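Local coordinates for hypothetical protein (Parabacteroides merdae, PDB 4OO3) that is of unconfirmed function but is probably an NAD(P)-dependent oxidoreductase, with a nucleotide-binding Rossmann domain joined to a C-terminal oxidoreductase domain, at residues L163-L174 with M321-V329; L352-M363 with L375-W383. All coordinates share one frame; numbering follows the deposited sequence.

Interaction 1 of 2, residues L163-L174 with M321-V329; sequences LSTIPAVYGEQL and MKGSKADLV
Tyr170 O is gripped by two backbone amides of the opposing turn: Lys325 N donates at 2.9 Å, from above the carbonyl plane, and Ala326 N adds a weak bond at 3.4 Å. Next along, Glu172 pairs with Ser324 in both directions, its N giving a hydrogen bond to Ser324 OG at 2.7 Å while Ser324 N returns one to Glu172 O. Leu174 N then bonds to Lys322 O, so the loop runs on beside the turn with Gln173 bridged to Gly323. Gly171, at positive phi, lies against Ser324 OG and the start of the Lys325 chain, where a CB would collide with the turn.

The Tyr170 side chain leaves its backbone pointing away from the strands, yet with CG anti to the backbone N (chi1 -167°) the ring comes back over them. Gly323 CA sits over one face, 3.6 Å from the ring centroid, a CH-pi contact; Ser164 CB lies over the opposite face, toward the rim. Leu328 CD1 meets Tyr170 CD1 obliquely, and the selenomethionine Met321 crosses the hydroxyl end at about a right angle, its CE 3.4 Å from Tyr170 OH. That hydroxyl donates to Gln173 OE1 at 2.7 Å, and Gln173 NE2 in turn bonds to Leu174 O almost in its own amide plane, which fixes the amide's rotation. Lys325 reaches along the carbonyls of Pro167 and Ala168 by its CD and CE.

Segment 321-329 is the turn of a beta hairpin, between strands 316-322 and 326-332 of the mixed sheet in the C-terminal domain, and the loop after helix 167-170 clasps it.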
loop_
_atom_site.group_PDB
_atom_site.type_symbol
_atom_site.label_atom_id
_atom_site.label_comp_id
_atom_site.label_asym_id
_atom_site.label_seq_id
_atom_site.Cartn_x
_atom_site.Cartn_y
_atom_site.Cartn_z
ATOM N N LEU A 163 -15.676 -4.171 13.548
ATOM C CA LEU A 163 -16.237 -3.525 14.728
ATOM C C LEU A 163 -16.985 -2.233 14.395
ATOM O O LEU A 163 -17.997 -1.924 15.027
ATOM C CB LEU A 163 -15.140 -3.250 15.758
ATOM C CG LEU A 163 -14.520 -4.477 16.437
ATOM C CD1 LEU A 163 -13.443 -4.027 17.412
ATOM C CD2 LEU A 163 -15.564 -5.309 17.159
ATOM N N SER A 164 -16.489 -1.493 13.405
ATOM C CA SER A 164 -17.094 -0.226 13.004
ATOM C C SER A 164 -18.472 -0.402 12.371
ATOM O O SER A 164 -19.277 0.529 12.379
ATOM C CB SER A 164 -16.184 0.517 12.029
ATOM O OG SER A 164 -16.188 -0.083 10.740
ATOM N N THR A 165 -18.729 -1.587 11.817
ATOM C CA THR A 165 -20.033 -1.924 11.239
ATOM C C THR A 165 -21.042 -2.477 12.255
ATOM O O THR A 165 -22.161 -2.814 11.875
ATOM C CB THR A 165 -19.897 -2.965 10.113
ATOM O OG1 THR A 165 -19.274 -4.143 10.632
ATOM C CG2 THR A 165 -19.068 -2.417 8.961
ATOM N N ILE A 166 -20.659 -2.568 13.529
ATOM C CA ILE A 166 -21.561 -3.055 14.581
ATOM C C ILE A 166 -22.041 -1.876 15.440
ATOM O O ILE A 166 -21.312 -1.404 16.310
ATOM C CB ILE A 166 -20.880 -4.121 15.468
ATOM C CG1 ILE A 166 -20.317 -5.249 14.598
ATOM C CG2 ILE A 166 -21.877 -4.692 16.467
ATOM C CD1 ILE A 166 -19.490 -6.272 15.349
ATOM N N PRO A 167 -23.273 -1.395 15.192
ATOM C CA PRO A 167 -23.797 -0.215 15.885
ATOM C C PRO A 167 -23.749 -0.290 17.416
ATOM O O PRO A 167 -23.513 0.730 18.079
ATOM C CB PRO A 167 -25.248 -0.150 15.414
ATOM C CG PRO A 167 -25.255 -0.825 14.091
ATOM C CD PRO A 167 -24.206 -1.888 14.162
ATOM N N ALA A 168 -23.981 -1.484 17.960
ATOM C CA ALA A 168 -23.904 -1.700 19.401
ATOM C C ALA A 168 -22.517 -1.375 19.951
ATOM O O ALA A 168 -22.381 -0.903 21.081
ATOM C CB ALA A 168 -24.281 -3.135 19.733
ATOM N N VAL A 169 -21.491 -1.623 19.144
ATOM C CA VAL A 169 -20.109 -1.358 19.543
ATOM C C VAL A 169 -19.670 0.077 19.214
ATOM O O VAL A 169 -19.225 0.806 20.093
ATOM C CB VAL A 169 -19.152 -2.360 18.858
ATOM C CG1 VAL A 169 -17.714 -2.100 19.262
ATOM C CG2 VAL A 169 -19.554 -3.787 19.200
ATOM N N TYR A 170 -19.812 0.471 17.949
ATOM C CA TYR A 170 -19.230 1.721 17.424
ATOM C C TYR A 170 -20.187 2.913 17.459
ATOM O O TYR A 170 -19.768 4.063 17.665
ATOM C CB TYR A 170 -18.805 1.493 15.974
ATOM C CG TYR A 170 -17.920 2.560 15.352
ATOM C CD1 TYR A 170 -16.726 2.935 15.947
ATOM C CD2 TYR A 170 -18.246 3.133 14.128
ATOM C CE1 TYR A 170 -15.901 3.882 15.364
ATOM C CE2 TYR A 170 -17.425 4.072 13.532
ATOM C CZ TYR A 170 -16.253 4.447 14.158
ATOM O OH TYR A 170 -15.433 5.381 13.575
ATOM N N GLY A 171 -21.468 2.631 17.246
ATOM C CA GLY A 171 -22.460 3.667 17.050
ATOM C C GLY A 171 -22.426 4.096 15.603
ATOM O O GLY A 171 -22.168 3.289 14.717
ATOM N N GLU A 172 -22.684 5.374 15.367
ATOM C CA GLU A 172 -22.676 5.945 14.029
ATOM C C GLU A 172 -21.293 6.541 13.807
ATOM O O GLU A 172 -20.611 6.892 14.772
ATOM C CB GLU A 172 -23.755 7.026 13.947
ATOM C CG GLU A 172 -24.151 7.477 12.551
ATOM C CD GLU A 172 -25.119 8.656 12.589
ATOM O OE1 GLU A 172 -26.148 8.573 13.299
ATOM O OE2 GLU A 172 -24.853 9.671 11.915
ATOM N N GLN A 173 -20.874 6.650 12.550
ATOM C CA GLN A 173 -19.595 7.283 12.222
ATOM C C GLN A 173 -19.711 8.803 12.395
ATOM O O GLN A 173 -20.548 9.450 11.759
ATOM C CB GLN A 173 -19.167 6.944 10.783
ATOM C CG GLN A 173 -17.936 7.697 10.276
ATOM C CD GLN A 173 -16.677 7.373 11.057
ATOM O OE1 GLN A 173 -16.286 6.213 11.147
ATOM N NE2 GLN A 173 -16.027 8.399 11.619
ATOM N N LEU A 174 -18.872 9.372 13.251
ATOM C CA LEU A 174 -18.887 10.814 13.439
ATOM C C LEU A 174 -18.203 11.493 12.265
ATOM O O LEU A 174 -17.379 10.884 11.581
ATOM C CB LEU A 174 -18.225 11.188 14.762
ATOM C CG LEU A 174 -18.895 10.584 15.998
ATOM C CD1 LEU A 174 -18.240 11.089 17.271
ATOM C CD2 LEU A 174 -20.381 10.894 16.009
HETATM N N MSE A 321 -10.590 5.996 14.820
HETATM C CA MSE A 321 -11.813 6.244 14.057
HETATM C C MSE A 321 -12.906 6.392 15.078
HETATM O O MSE A 321 -13.144 5.501 15.892
HETATM C CB MSE A 321 -12.083 5.227 12.946
HETATM C CG MSE A 321 -12.021 3.760 13.324
HETATM SE SE MSE A 321 -12.300 2.689 11.680
HETATM C CE MSE A 321 -14.201 3.080 11.384
ATOM N N LYS A 322 -13.558 7.551 15.047
ATOM C CA LYS A 322 -14.442 7.973 16.120
ATOM C C LYS A 322 -15.888 7.701 15.763
ATOM O O LYS A 322 -16.394 8.212 14.771
ATOM C CB LYS A 322 -14.228 9.461 16.424
ATOM C CG LYS A 322 -12.811 9.768 16.890
ATOM C CD LYS A 322 -12.725 11.042 17.710
ATOM C CE LYS A 322 -13.007 12.257 16.851
ATOM N NZ LYS A 322 -12.346 13.491 17.364
ATOM N N GLY A 323 -16.533 6.859 16.567
ATOM C CA GLY A 323 -17.956 6.563 16.417
ATOM C C GLY A 323 -18.726 7.225 17.537
ATOM O O GLY A 323 -18.139 7.603 18.552
ATOM N N SER A 324 -20.036 7.365 17.360
ATOM C CA SER A 324 -20.890 8.022 18.359
ATOM C C SER A 324 -20.888 7.306 19.720
ATOM O O SER A 324 -21.138 7.933 20.751
ATOM C CB SER A 324 -22.322 8.184 17.833
ATOM O OG SER A 324 -22.930 6.926 17.601
ATOM N N LYS A 325 -20.595 6.005 19.725
ATOM C CA LYS A 325 -20.482 5.243 20.976
ATOM C C LYS A 325 -19.045 5.031 21.431
ATOM O O LYS A 325 -18.773 5.005 22.632
ATOM C CB LYS A 325 -21.152 3.880 20.842
ATOM C CG LYS A 325 -22.662 3.932 20.714
ATOM C CD LYS A 325 -23.246 2.536 20.862
ATOM C CE LYS A 325 -24.678 2.464 20.367
ATOM N NZ LYS A 325 -25.590 3.255 21.231
ATOM N N ALA A 326 -18.126 4.865 20.484
ATOM C CA ALA A 326 -16.761 4.493 20.836
ATOM C C ALA A 326 -15.737 4.866 19.783
ATOM O O ALA A 326 -16.048 4.918 18.593
ATOM C CB ALA A 326 -16.694 2.995 21.104
ATOM N N ASP A 327 -14.515 5.120 20.255
ATOM C CA ASP A 327 -13.329 5.243 19.413
ATOM C C ASP A 327 -12.666 3.875 19.265
ATOM O O ASP A 327 -12.440 3.177 20.258
ATOM C CB ASP A 327 -12.312 6.208 20.035
ATOM C CG ASP A 327 -12.833 7.629 20.154
ATOM O OD1 ASP A 327 -13.776 7.994 19.426
ATOM O OD2 ASP A 327 -12.293 8.390 20.989
ATOM N N LEU A 328 -12.357 3.500 18.027
ATOM C CA LEU A 328 -11.531 2.322 17.749
ATOM C C LEU A 328 -10.104 2.797 17.492
ATOM O O LEU A 328 -9.872 3.618 16.609
ATOM C CB LEU A 328 -12.055 1.562 16.536
ATOM C CG LEU A 328 -13.509 1.120 16.622
ATOM C CD1 LEU A 328 -13.939 0.511 15.296
ATOM C CD2 LEU A 328 -13.706 0.142 17.768
ATOM N N VAL A 329 -9.157 2.267 18.255
ATOM C CA VAL A 329 -7.810 2.831 18.326
ATOM C C VAL A 329 -6.767 1.754 18.074
ATOM O O VAL A 329 -6.801 0.696 18.700
ATOM C CB VAL A 329 -7.557 3.467 19.719
ATOM C CG1 VAL A 329 -6.106 3.934 19.869
ATOM C CG2 VAL A 329 -8.520 4.621 19.953
#

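Interaction 2 of 2, residues L352-M363 with L375-W383; sequences LAAYEKDLTASM and LNKVGDGVW
Trp383 stands up from its strand toward helix 352-363 and presents one face of its indole to Leu359. Leu359 CD2 comes down over the centre of the six-membered ring, 3.5 Å from its centroid and nearly along the ring normal, a CH-pi contact. The indole is set upright by a CG anti to the carbonyl carbon (chi1 -69°). Glu356 arrives from another direction: its extended chain crosses the indole at about a right angle and brings OE1 to the ring edge, 3.6 Å from Trp383 CZ2, with carboxylate and ring planes 78° apart. The same OE1 forms a long salt bridge of 3.8 Å to Lys377 NZ.

The Tyr355 and Trp383 side chains pass in opposite senses, an oblique pair with planes at 61° and CE2 of the tyrosine 3.9 Å from CZ3 of the tryptophan; the phenol end is held elsewhere, by Val169 O. Here an amphipathic helix lies on one side of the antiparallel hairpin 374-379/382-386 at the margin of the mixed sheet, its axis 10.9 Å from that of strand 375-379. The hairpin carries a classic beta bulge, Val378 and Gly379 facing Val382, and a type II turn from Gly379 to Val382. Replacing Trp383 with an alanine would probably leave Leu359 CD2 without the ring it rests on and open a gap between Tyr355 and Glu356.

Farther along the helix, Leu375 CD1 meets Leu359 CG at 3.6 Å and the selenomethionine Met363 at its CG. In Met363 the bends at chi2 and chi3 bring its selenium and CE across Leu375 CG. At the N-terminal end of the segment Leu352 pushes CD2 against Gly381 N, 3.6 Å away.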
loop_
_atom_site.group_PDB
_atom_site.type_symbol
_atom_site.label_atom_id
_atom_site.label_comp_id
_atom_site.label_asym_id
_atom_site.label_seq_id
_atom_site.Cartn_x
_atom_site.Cartn_y
_atom_site.Cartn_z
ATOM N N LEU A 352 -21.855 2.953 30.987
ATOM C CA LEU A 352 -20.720 2.042 30.804
ATOM C C LEU A 352 -21.064 0.592 31.173
ATOM O O LEU A 352 -20.473 -0.350 30.637
ATOM C CB LEU A 352 -19.520 2.538 31.625
ATOM C CG LEU A 352 -18.125 2.413 31.015
ATOM C CD1 LEU A 352 -17.983 3.291 29.778
ATOM C CD2 LEU A 352 -17.075 2.782 32.054
ATOM N N ALA A 353 -22.017 0.425 32.089
ATOM C CA ALA A 353 -22.509 -0.895 32.483
ATOM C C ALA A 353 -23.276 -1.563 31.337
ATOM O O ALA A 353 -23.016 -2.717 30.988
ATOM C CB ALA A 353 -23.395 -0.777 33.717
ATOM N N ALA A 354 -24.215 -0.819 30.756
ATOM C CA ALA A 354 -25.035 -1.311 29.652
ATOM C C ALA A 354 -24.224 -1.474 28.359
ATOM O O ALA A 354 -24.500 -2.364 27.547
ATOM C CB ALA A 354 -26.211 -0.372 29.422
ATOM N N TYR A 355 -23.234 -0.607 28.165
ATOM C CA TYR A 355 -22.355 -0.709 27.005
ATOM C C TYR A 355 -21.559 -2.019 27.048
ATOM O O TYR A 355 -21.415 -2.690 26.034
ATOM C CB TYR A 355 -21.413 0.502 26.914
ATOM C CG TYR A 355 -20.511 0.457 25.700
ATOM C CD1 TYR A 355 -21.042 0.559 24.418
ATOM C CD2 TYR A 355 -19.138 0.290 25.831
ATOM C CE1 TYR A 355 -20.233 0.500 23.303
ATOM C CE2 TYR A 355 -18.318 0.231 24.720
ATOM C CZ TYR A 355 -18.872 0.334 23.457
ATOM O OH TYR A 355 -18.070 0.272 22.346
ATOM N N GLU A 356 -21.071 -2.389 28.229
ATOM C CA GLU A 356 -20.267 -3.603 28.383
ATOM C C GLU A 356 -21.045 -4.881 28.039
ATOM O O GLU A 356 -20.454 -5.868 27.586
ATOM C CB GLU A 356 -19.700 -3.688 29.804
ATOM C CG GLU A 356 -18.720 -4.838 30.005
ATOM C CD GLU A 356 -17.774 -4.630 31.173
ATOM O OE1 GLU A 356 -17.761 -3.529 31.764
ATOM O OE2 GLU A 356 -17.029 -5.577 31.497
ATOM N N LYS A 357 -22.360 -4.852 28.248
ATOM C CA LYS A 357 -23.223 -5.986 27.907
ATOM C C LYS A 357 -23.483 -6.074 26.400
ATOM O O LYS A 357 -23.540 -7.170 25.840
ATOM C CB LYS A 357 -24.547 -5.910 28.670
ATOM C CG LYS A 357 -24.375 -5.884 30.182
ATOM C CD LYS A 357 -25.567 -6.482 30.917
ATOM C CE LYS A 357 -26.872 -5.779 30.568
ATOM N NZ LYS A 357 -28.014 -6.290 31.377
ATOM N N ASP A 358 -23.646 -4.922 25.750
ATOM C CA ASP A 358 -23.751 -4.869 24.284
ATOM C C ASP A 358 -22.444 -5.349 23.669
ATOM O O ASP A 358 -22.437 -6.052 22.657
ATOM C CB ASP A 358 -24.042 -3.440 23.800
ATOM C CG ASP A 358 -25.407 -2.932 24.243
ATOM O OD1 ASP A 358 -26.404 -3.672 24.110
ATOM O OD2 ASP A 358 -25.479 -1.782 24.723
ATOM N N LEU A 359 -21.345 -4.954 24.304
ATOM C CA LEU A 359 -20.006 -5.336 23.889
ATOM C C LEU A 359 -19.867 -6.863 23.852
ATOM O O LEU A 359 -19.546 -7.442 22.813
ATOM C CB LEU A 359 -18.976 -4.721 24.847
ATOM C CG LEU A 359 -17.634 -4.260 24.277
ATOM C CD1 LEU A 359 -17.818 -3.254 23.147
ATOM C CD2 LEU A 359 -16.791 -3.659 25.393
ATOM N N THR A 360 -20.137 -7.510 24.982
ATOM C CA THR A 360 -19.976 -8.962 25.084
ATOM C C THR A 360 -20.948 -9.706 24.159
ATOM O O THR A 360 -20.584 -10.723 23.571
ATOM C CB THR A 360 -20.112 -9.454 26.544
ATOM O OG1 THR A 360 -21.178 -8.756 27.192
ATOM C CG2 THR A 360 -18.811 -9.209 27.328
ATOM N N ALA A 361 -22.165 -9.186 24.009
ATOM C CA ALA A 361 -23.119 -9.722 23.028
ATOM C C ALA A 361 -22.591 -9.619 21.592
ATOM O O ALA A 361 -22.743 -10.555 20.803
ATOM C CB ALA A 361 -24.463 -9.015 23.143
ATOM N N SER A 362 -21.964 -8.492 21.264
ATOM C CA SER A 362 -21.396 -8.279 19.929
ATOM C C SER A 362 -20.167 -9.139 19.650
ATOM O O SER A 362 -19.947 -9.555 18.512
ATOM C CB SER A 362 -21.025 -6.809 19.725
ATOM O OG SER A 362 -22.166 -5.980 19.804
HETATM N N MSE A 363 -19.367 -9.401 20.681
HETATM C CA MSE A 363 -18.125 -10.161 20.503
HETATM C C MSE A 363 -18.391 -11.605 20.163
HETATM O O MSE A 363 -17.553 -12.258 19.539
HETATM C CB MSE A 363 -17.235 -10.071 21.739
HETATM C CG MSE A 363 -16.528 -8.723 21.845
HETATM SE SE MSE A 363 -15.477 -8.264 20.236
HETATM C CE MSE A 363 -14.154 -9.725 20.301
ATOM N N LEU A 375 -12.003 -10.008 24.210
ATOM C CA LEU A 375 -11.767 -8.670 24.752
ATOM C C LEU A 375 -11.195 -8.728 26.160
ATOM O O LEU A 375 -11.560 -9.588 26.950
ATOM C CB LEU A 375 -13.061 -7.861 24.781
ATOM C CG LEU A 375 -13.574 -7.285 23.467
ATOM C CD1 LEU A 375 -14.823 -6.462 23.740
ATOM C CD2 LEU A 375 -12.524 -6.432 22.774
ATOM N N ASN A 376 -10.297 -7.789 26.454
ATOM C CA ASN A 376 -9.695 -7.641 27.770
ATOM C C ASN A 376 -9.915 -6.218 28.232
ATOM O O ASN A 376 -9.444 -5.286 27.586
ATOM C CB ASN A 376 -8.182 -7.895 27.708
ATOM C CG ASN A 376 -7.815 -9.357 27.879
ATOM O OD1 ASN A 376 -7.304 -9.994 26.954
ATOM N ND2 ASN A 376 -8.053 -9.891 29.073
ATOM N N LYS A 377 -10.633 -6.045 29.336
ATOM C CA LYS A 377 -10.775 -4.731 29.946
ATOM C C LYS A 377 -9.384 -4.332 30.421
ATOM O O LYS A 377 -8.716 -5.119 31.085
ATOM C CB LYS A 377 -11.767 -4.782 31.112
ATOM C CG LYS A 377 -12.299 -3.430 31.561
ATOM C CD LYS A 377 -13.317 -3.604 32.680
ATOM C CE LYS A 377 -13.652 -2.292 33.378
ATOM N NZ LYS A 377 -14.638 -1.471 32.624
ATOM N N VAL A 378 -8.930 -3.143 30.035
ATOM C CA VAL A 378 -7.590 -2.662 30.414
ATOM C C VAL A 378 -7.659 -1.292 31.084
ATOM O O VAL A 378 -6.647 -0.604 31.206
ATOM C CB VAL A 378 -6.633 -2.602 29.196
ATOM C CG1 VAL A 378 -6.304 -4.004 28.702
ATOM C CG2 VAL A 378 -7.219 -1.756 28.070
ATOM N N GLY A 379 -8.852 -0.928 31.546
ATOM C CA GLY A 379 -9.135 0.408 32.069
ATOM C C GLY A 379 -10.610 0.658 31.853
ATOM O O GLY A 379 -11.185 0.135 30.901
ATOM N N ASP A 380 -11.247 1.432 32.728
ATOM C CA ASP A 380 -12.701 1.586 32.628
ATOM C C ASP A 380 -13.066 2.361 31.354
ATOM O O ASP A 380 -12.553 3.449 31.099
ATOM C CB ASP A 380 -13.321 2.199 33.899
ATOM C CG ASP A 380 -12.854 3.614 34.166
ATOM O OD1 ASP A 380 -11.654 3.898 33.966
ATOM O OD2 ASP A 380 -13.698 4.437 34.586
ATOM N N GLY A 381 -13.927 1.760 30.540
ATOM C CA GLY A 381 -14.275 2.311 29.237
ATOM C C GLY A 381 -13.247 2.044 28.145
ATOM O O GLY A 381 -13.347 2.622 27.062
ATOM N N VAL A 382 -12.268 1.174 28.420
ATOM C CA VAL A 382 -11.207 0.841 27.458
ATOM C C VAL A 382 -10.914 -0.667 27.427
ATOM O O VAL A 382 -10.442 -1.234 28.417
ATOM C CB VAL A 382 -9.897 1.591 27.768
ATOM C CG1 VAL A 382 -8.872 1.338 26.666
ATOM C CG2 VAL A 382 -10.156 3.085 27.928
ATOM N N TRP A 383 -11.183 -1.297 26.281
ATOM C CA TRP A 383 -10.957 -2.733 26.078
ATOM C C TRP A 383 -9.966 -2.989 24.953
ATOM O O TRP A 383 -10.122 -2.458 23.852
ATOM C CB TRP A 383 -12.265 -3.438 25.720
ATOM C CG TRP A 383 -13.257 -3.496 26.837
ATOM C CD1 TRP A 383 -13.461 -4.534 27.697
ATOM C CD2 TRP A 383 -14.182 -2.474 27.212
ATOM N NE1 TRP A 383 -14.456 -4.220 28.588
ATOM C CE2 TRP A 383 -14.915 -2.960 28.313
ATOM C CE3 TRP A 383 -14.462 -1.191 26.724
ATOM C CZ2 TRP A 383 -15.916 -2.209 28.937
ATOM C CZ3 TRP A 383 -15.461 -0.441 27.350
ATOM C CH2 TRP A 383 -16.173 -0.956 28.443
#

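Overall arrangement
From the N terminus, the chain completes the Rossmann sheet before helices 155-164 and 167-170 lead into residues 163-174. Interaction 1 closes a long loop of 146 intervening residues, which includes several strands of the mixed sheet, when hairpin 321-329 returns to that region. Strand 341-346 follows, and helix 352-369 then leads into interaction 2, a short closure of 11 intervening residues. The two closures are in series, neither nested nor crossed. Their centres lie 13 Å apart, and they meet where Ser362 of the helix packs on Val169 and Ala326 lies against Tyr355. Together they tie helices 167-170 and 352-369 to one sheet.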